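PDB 1LQT: NADPH-ferredoxin reductase FprA from Mycobacterium tuberculosis, which catalyses electron transfer between NADPH and ferredoxin through a bound FAD, and may supply electrons to P450 systems. Local coordinates for residues I178-H181 with A182-S185; L382-N385 with L386-K390; I426-F429 with E430-A433. All coordinates share one frame; numbering follows the deposited sequence.

Interaction 1 (I178-H181 with A182-S185); sequences IADH and ALES
A179 O faces the start of the helix and receives the amide of L183, 3.0 Å from N to O; the A182 amide adds a weak bond to the same oxygen. Two residues on, H181 O takes two donors: the S185 amide, 3.3 Å from N to O, and a water at 2.8 Å from H181 O that also sits 3.1 Å from S185 OG, so this water ties the carbonyl to the hydroxyl. On the apolar side, the two branches of I178 divide their work. CG1 meets A182 CB and CG2 meets L183 CB, each pair 4.1 Å apart, with the I178 and L183 side chains crossing at about a right angle. E184 runs its chain back over D180 O, whose distance to E184 CG is 3.2 Å.

H181 folds back on the turn: with chi1 at 55°, CG is wedged between the backbone N and the carbonyl carbon, and one ring face lies over A179 CB toward its rim. The ring also stacks with W131, and NE2 bonds to W131 O, which fixes its rotation. D180 OD1 makes a salt bridge to R439. A182 packs on W131 and Y132 of helix 125-132, and I178 and L183 on L173 of helix 170-173.

A179 occupies the N-cap position of helix 180-186, and its backbone also bonds to Y132. The whole is a first helical turn with D180 at its opening, where, besides pairing with R439, its negative charge would interact favourably with the helix dipole.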
# COMPACT_ATOMS: atom_id res chain seq x y z
N ILE A 178 1.79 14.72 -6.17
CA ILE A 178 2.46 14.65 -4.88
C ILE A 178 1.89 15.70 -3.93
O ILE A 178 1.50 16.80 -4.34
CB ILE A 178 3.99 14.84 -5.08
CG1 ILE A 178 4.78 14.43 -3.83
CG2 ILE A 178 4.31 16.27 -5.52
CD1 ILE A 178 6.27 14.34 -4.08
N ALA A 179 1.90 15.39 -2.64
CA ALA A 179 1.46 16.34 -1.64
C ALA A 179 2.29 17.63 -1.72
O ALA A 179 3.52 17.59 -1.77
CB ALA A 179 1.64 15.75 -0.27
N ASP A 180 1.62 18.76 -1.59
CA ASP A 180 2.32 20.03 -1.59
C ASP A 180 3.33 20.11 -0.45
O ASP A 180 4.42 20.67 -0.64
CB ASP A 180 1.35 21.20 -1.49
CG ASP A 180 0.77 21.61 -2.81
OD1 ASP A 180 1.26 21.19 -3.87
OD2 ASP A 180 -0.15 22.47 -2.81
N HIS A 181 3.03 19.55 0.73
CA HIS A 181 3.97 19.64 1.82
C HIS A 181 5.27 18.87 1.53
O HIS A 181 6.35 19.24 1.98
CB HIS A 181 3.29 19.24 3.14
CG HIS A 181 2.62 17.87 3.16
ND1 HIS A 181 1.31 17.67 3.58
CD2 HIS A 181 3.13 16.64 2.92
CE1 HIS A 181 1.04 16.37 3.57
NE2 HIS A 181 2.12 15.72 3.17
N ALA A 182 5.15 17.78 0.78
CA ALA A 182 6.31 16.99 0.41
C ALA A 182 7.10 17.73 -0.66
O ALA A 182 8.32 17.79 -0.59
CB ALA A 182 5.90 15.63 -0.06
N LEU A 183 6.41 18.27 -1.65
CA LEU A 183 7.08 19.02 -2.69
C LEU A 183 7.90 20.14 -2.03
O LEU A 183 9.06 20.38 -2.40
CB LEU A 183 6.04 19.51 -3.72
CG LEU A 183 6.54 20.28 -4.93
CD1 LEU A 183 7.47 19.42 -5.75
CD2 LEU A 183 5.32 20.68 -5.71
N GLU A 184 7.33 20.84 -1.05
CA GLU A 184 8.04 21.93 -0.39
C GLU A 184 9.33 21.43 0.27
O GLU A 184 10.38 22.09 0.16
CB GLU A 184 7.14 22.55 0.64
CG GLU A 184 5.99 23.34 0.03
CD GLU A 184 4.99 23.85 1.06
OE1 GLU A 184 4.85 23.24 2.15
OE2 GLU A 184 4.32 24.88 0.80
N SER A 185 9.27 20.28 0.94
CA SER A 185 10.45 19.72 1.59
C SER A 185 11.50 19.19 0.63
O SER A 185 12.68 19.12 0.99
CB SER A 185 10.04 18.60 2.53
OG SER A 185 9.24 19.12 3.56
O HOH W 1 6.52 20.31 4.61

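Interaction 2 (L382-N385 with L386-K390); sequences LIKN and LGNAK
The amide of N388 is laid flat over the carbonyl oxygen of its i-4 neighbour: K384 O sits above one face, 3.4 Å from N388 CG and about equally far, 3.6 Å, from N388 OD1 and N388 ND2. On that same side, but displaced beyond the oxygen end, comes K384 CG, 4.2 Å from N388 OD1. The oxygen end also has the N385 amide for a neighbour, N385 ND2 standing 4.4 Å from N388 OD1, too far to bond. What fixes the N385 amide is its other end, where OD1 is hydrogen-bonded to Y355 OH. N388 reaches its place because CG is turned beside its own backbone N (chi1 -70°), which swings the amide back toward the preceding turn.

This is the late part of helix 370-391, which lies against the FAD-binding Rossmann-type sheet next to helix 13-28. Here the leucines take over from the polar side. L382 and L386 run side by side and point the same way, with L382 CD2 3.7 Å from L386 CD1. L386 CG also lies 3.5 Å from L382 O. L382 continues onto L22 of helix 13-28 and onto A99 and I101 of strand 99-102, while L386 rests on Y4 of strand 4-9.

Four successive i to i+4 bonds run along this length of helix, from L386 N to L382 O at 2.9 Å through to A389 N on N385 O. K384, fully extended, and N388 are exposed and touch a crystal neighbour, which may have influenced their conformations. I383 packs on A25 of helix 13-28 and also meets a crystal neighbour.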
# COMPACT_ATOMS: atom_id res chain seq x y z
N LEU A 382 -18.75 -16.76 -0.45
CA LEU A 382 -19.78 -15.99 0.20
C LEU A 382 -21.16 -16.29 -0.40
O LEU A 382 -22.13 -16.53 0.33
CB LEU A 382 -19.42 -14.50 0.06
CG LEU A 382 -20.35 -13.45 0.62
CD1 LEU A 382 -19.59 -12.14 0.76
CD2 LEU A 382 -21.56 -13.24 -0.22
N ILE A 383 -21.24 -16.28 -1.72
CA ILE A 383 -22.52 -16.46 -2.39
C ILE A 383 -23.02 -17.89 -2.20
O ILE A 383 -24.21 -18.11 -1.97
CB ILE A 383 -22.41 -16.10 -3.87
CG1 ILE A 383 -22.25 -14.58 -3.98
CG2 ILE A 383 -23.63 -16.56 -4.67
CD1 ILE A 383 -22.13 -14.04 -5.33
N LYS A 384 -22.12 -18.87 -2.27
CA LYS A 384 -22.52 -20.25 -1.98
C LYS A 384 -23.10 -20.35 -0.58
O LYS A 384 -24.13 -21.01 -0.38
CB LYS A 384 -21.32 -21.18 -2.16
CG LYS A 384 -21.53 -22.63 -1.68
CD LYS A 384 -20.32 -23.50 -2.06
CE LYS A 384 -20.34 -24.93 -1.46
NZ LYS A 384 -19.08 -25.66 -1.82
N ASN A 385 -22.45 -19.71 0.39
CA ASN A 385 -22.91 -19.78 1.77
C ASN A 385 -24.25 -19.10 1.96
O ASN A 385 -25.10 -19.60 2.68
CB ASN A 385 -21.86 -19.19 2.72
CG ASN A 385 -20.63 -20.04 2.86
OD1 ASN A 385 -19.56 -19.53 3.26
ND2 ASN A 385 -20.75 -21.31 2.58
N LEU A 386 -24.51 -18.01 1.25
CA LEU A 386 -25.82 -17.37 1.36
C LEU A 386 -26.91 -18.27 0.81
O LEU A 386 -27.99 -18.33 1.38
CB LEU A 386 -25.86 -16.05 0.62
CG LEU A 386 -25.06 -14.90 1.22
CD1 LEU A 386 -25.23 -13.71 0.32
CD2 LEU A 386 -25.48 -14.58 2.63
N GLY A 387 -26.61 -18.91 -0.31
CA GLY A 387 -27.54 -19.81 -0.98
C GLY A 387 -27.89 -20.95 -0.06
O GLY A 387 -29.05 -21.38 0.05
N ASN A 388 -26.90 -21.50 0.61
CA ASN A 388 -27.16 -22.57 1.56
C ASN A 388 -28.05 -22.10 2.70
O ASN A 388 -28.96 -22.83 3.13
CB ASN A 388 -25.88 -23.11 2.15
CG ASN A 388 -25.04 -23.88 1.16
OD1 ASN A 388 -23.86 -24.15 1.42
ND2 ASN A 388 -25.63 -24.24 0.03
N ALA A 389 -27.79 -20.89 3.19
CA ALA A 389 -28.61 -20.32 4.24
C ALA A 389 -30.04 -20.09 3.78
O ALA A 389 -30.99 -20.35 4.52
CB ALA A 389 -28.00 -19.01 4.72
N LYS A 390 -30.22 -19.60 2.56
CA LYS A 390 -31.56 -19.34 2.02
C LYS A 390 -32.35 -20.65 1.91
O LYS A 390 -33.55 -20.70 2.21
CB LYS A 390 -31.43 -18.69 0.64
CG LYS A 390 -32.76 -18.28 -0.00
CD LYS A 390 -32.54 -17.94 -1.47
CE LYS A 390 -33.84 -17.61 -2.18
NZ LYS A 390 -33.57 -17.27 -3.60

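Interaction 3 (I426-F429 with E430-A433); sequences IDAF and ERAA
D427 and R431 form an i to i+4 salt bridge on one flank of helix 420-434. R431 NH2 lies 2.9 Å from D427 OD2, and NE adds two weak bonds, one to each carboxylate oxygen. D427 OD2 lies in the guanidinium plane, yet the arginine meets it from above the carboxylate plane, 69° out of it, and the two planes are 63° apart. In R431, chi1 (-74°) lays CG 3.5 Å from D427 O, and the bend at chi3 then turns the guanidinium toward the D427 carboxylate.

Among backbone bonds, E430 N to I426 O at 2.9 Å and R431 N to D427 O at 2.9 Å open the run, which continues through A432 and A433.

Van der Waals contact is thinner: the I426 CG2 methyl lies alongside the carboxylate end of E430, 4.0 Å from E430 CD, with L450 of helix 447-454 against both side chains. F429 reaches I453 of that helix.

The acids are doubly used: D427 OD1 and E430 OE1 both bridge to R441, E430 OE1 also to R50, while E430 OE2 accepts the L444 amide. Such a web of cations would favour ionised carboxylates and offset the repulsion between the two acids.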
# COMPACT_ATOMS: atom_id res chain seq x y z
N ILE A 426 -15.16 16.57 -3.61
CA ILE A 426 -13.75 16.54 -3.26
C ILE A 426 -12.89 16.30 -4.50
O ILE A 426 -11.91 16.98 -4.74
CB ILE A 426 -13.46 15.46 -2.21
CG1 ILE A 426 -14.08 15.85 -0.85
CG2 ILE A 426 -11.95 15.21 -2.06
CD1 ILE A 426 -14.08 14.72 0.18
N ASP A 427 -13.26 15.27 -5.27
CA ASP A 427 -12.51 14.89 -6.46
C ASP A 427 -12.41 16.06 -7.44
O ASP A 427 -11.33 16.38 -7.95
CB ASP A 427 -13.18 13.68 -7.08
CG ASP A 427 -12.49 13.17 -8.30
OD1 ASP A 427 -11.25 13.11 -8.31
OD2 ASP A 427 -13.17 12.86 -9.29
N ALA A 428 -13.55 16.68 -7.71
CA ALA A 428 -13.56 17.80 -8.63
C ALA A 428 -12.70 18.95 -8.11
O ALA A 428 -12.00 19.60 -8.90
CB ALA A 428 -14.99 18.25 -8.85
N PHE A 429 -12.79 19.22 -6.83
CA PHE A 429 -11.98 20.28 -6.24
C PHE A 429 -10.50 20.02 -6.44
O PHE A 429 -9.75 20.90 -6.85
CB PHE A 429 -12.34 20.36 -4.75
CG PHE A 429 -11.73 21.52 -4.01
CD1 PHE A 429 -12.47 22.66 -3.72
CD2 PHE A 429 -10.41 21.47 -3.56
CE1 PHE A 429 -11.94 23.69 -3.01
CE2 PHE A 429 -9.88 22.51 -2.88
CZ PHE A 429 -10.64 23.62 -2.60
N GLU A 430 -10.07 18.80 -6.14
CA GLU A 430 -8.66 18.46 -6.24
C GLU A 430 -8.17 18.53 -7.67
O GLU A 430 -7.12 19.06 -7.95
CB GLU A 430 -8.43 17.08 -5.64
CG GLU A 430 -8.66 16.98 -4.15
CD GLU A 430 -8.29 15.61 -3.60
OE1 GLU A 430 -8.34 14.63 -4.38
OE2 GLU A 430 -7.95 15.52 -2.40
N ARG A 431 -8.95 17.99 -8.59
CA ARG A 431 -8.55 18.02 -9.99
C ARG A 431 -8.46 19.44 -10.53
O ARG A 431 -7.53 19.79 -11.22
CB ARG A 431 -9.44 17.13 -10.86
CG ARG A 431 -9.20 15.65 -10.69
CD ARG A 431 -10.01 14.76 -11.61
NE ARG A 431 -11.38 14.65 -11.15
CZ ARG A 431 -12.42 15.34 -11.61
NH1 ARG A 431 -12.30 16.22 -12.60
NH2 ARG A 431 -13.58 15.14 -11.05
N ALA A 432 -9.45 20.26 -10.19
CA ALA A 432 -9.44 21.65 -10.66
C ALA A 432 -8.29 22.43 -10.04
O ALA A 432 -7.82 23.39 -10.63
CB ALA A 432 -10.77 22.33 -10.37
N ALA A 433 -7.84 22.04 -8.86
CA ALA A 433 -6.70 22.68 -8.24
C ALA A 433 -5.41 22.36 -8.98
O ALA A 433 -4.52 23.17 -9.05
CB ALA A 433 -6.59 22.26 -6.79

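Interactions 1 and 3 are neighbours, their centres about 17 Å apart and their nearest atoms about 8 Å apart, without touching. The chain around R439 to L444 joins them: R439 pairs with D180, R441 with D427 and E430, and V442 meets both D180 and A433. Interaction 2 is remote, its centre about 49 Å from that of interaction 1, across the chain's centre, and about 41 Å from that of interaction 3. None reaches the cofactor. The I178 side chain is about 12 Å from the bound FAD and that of I426 about 13 Å, the latter about 10 Å from the E40 side chain, a probable FAD-binding residue.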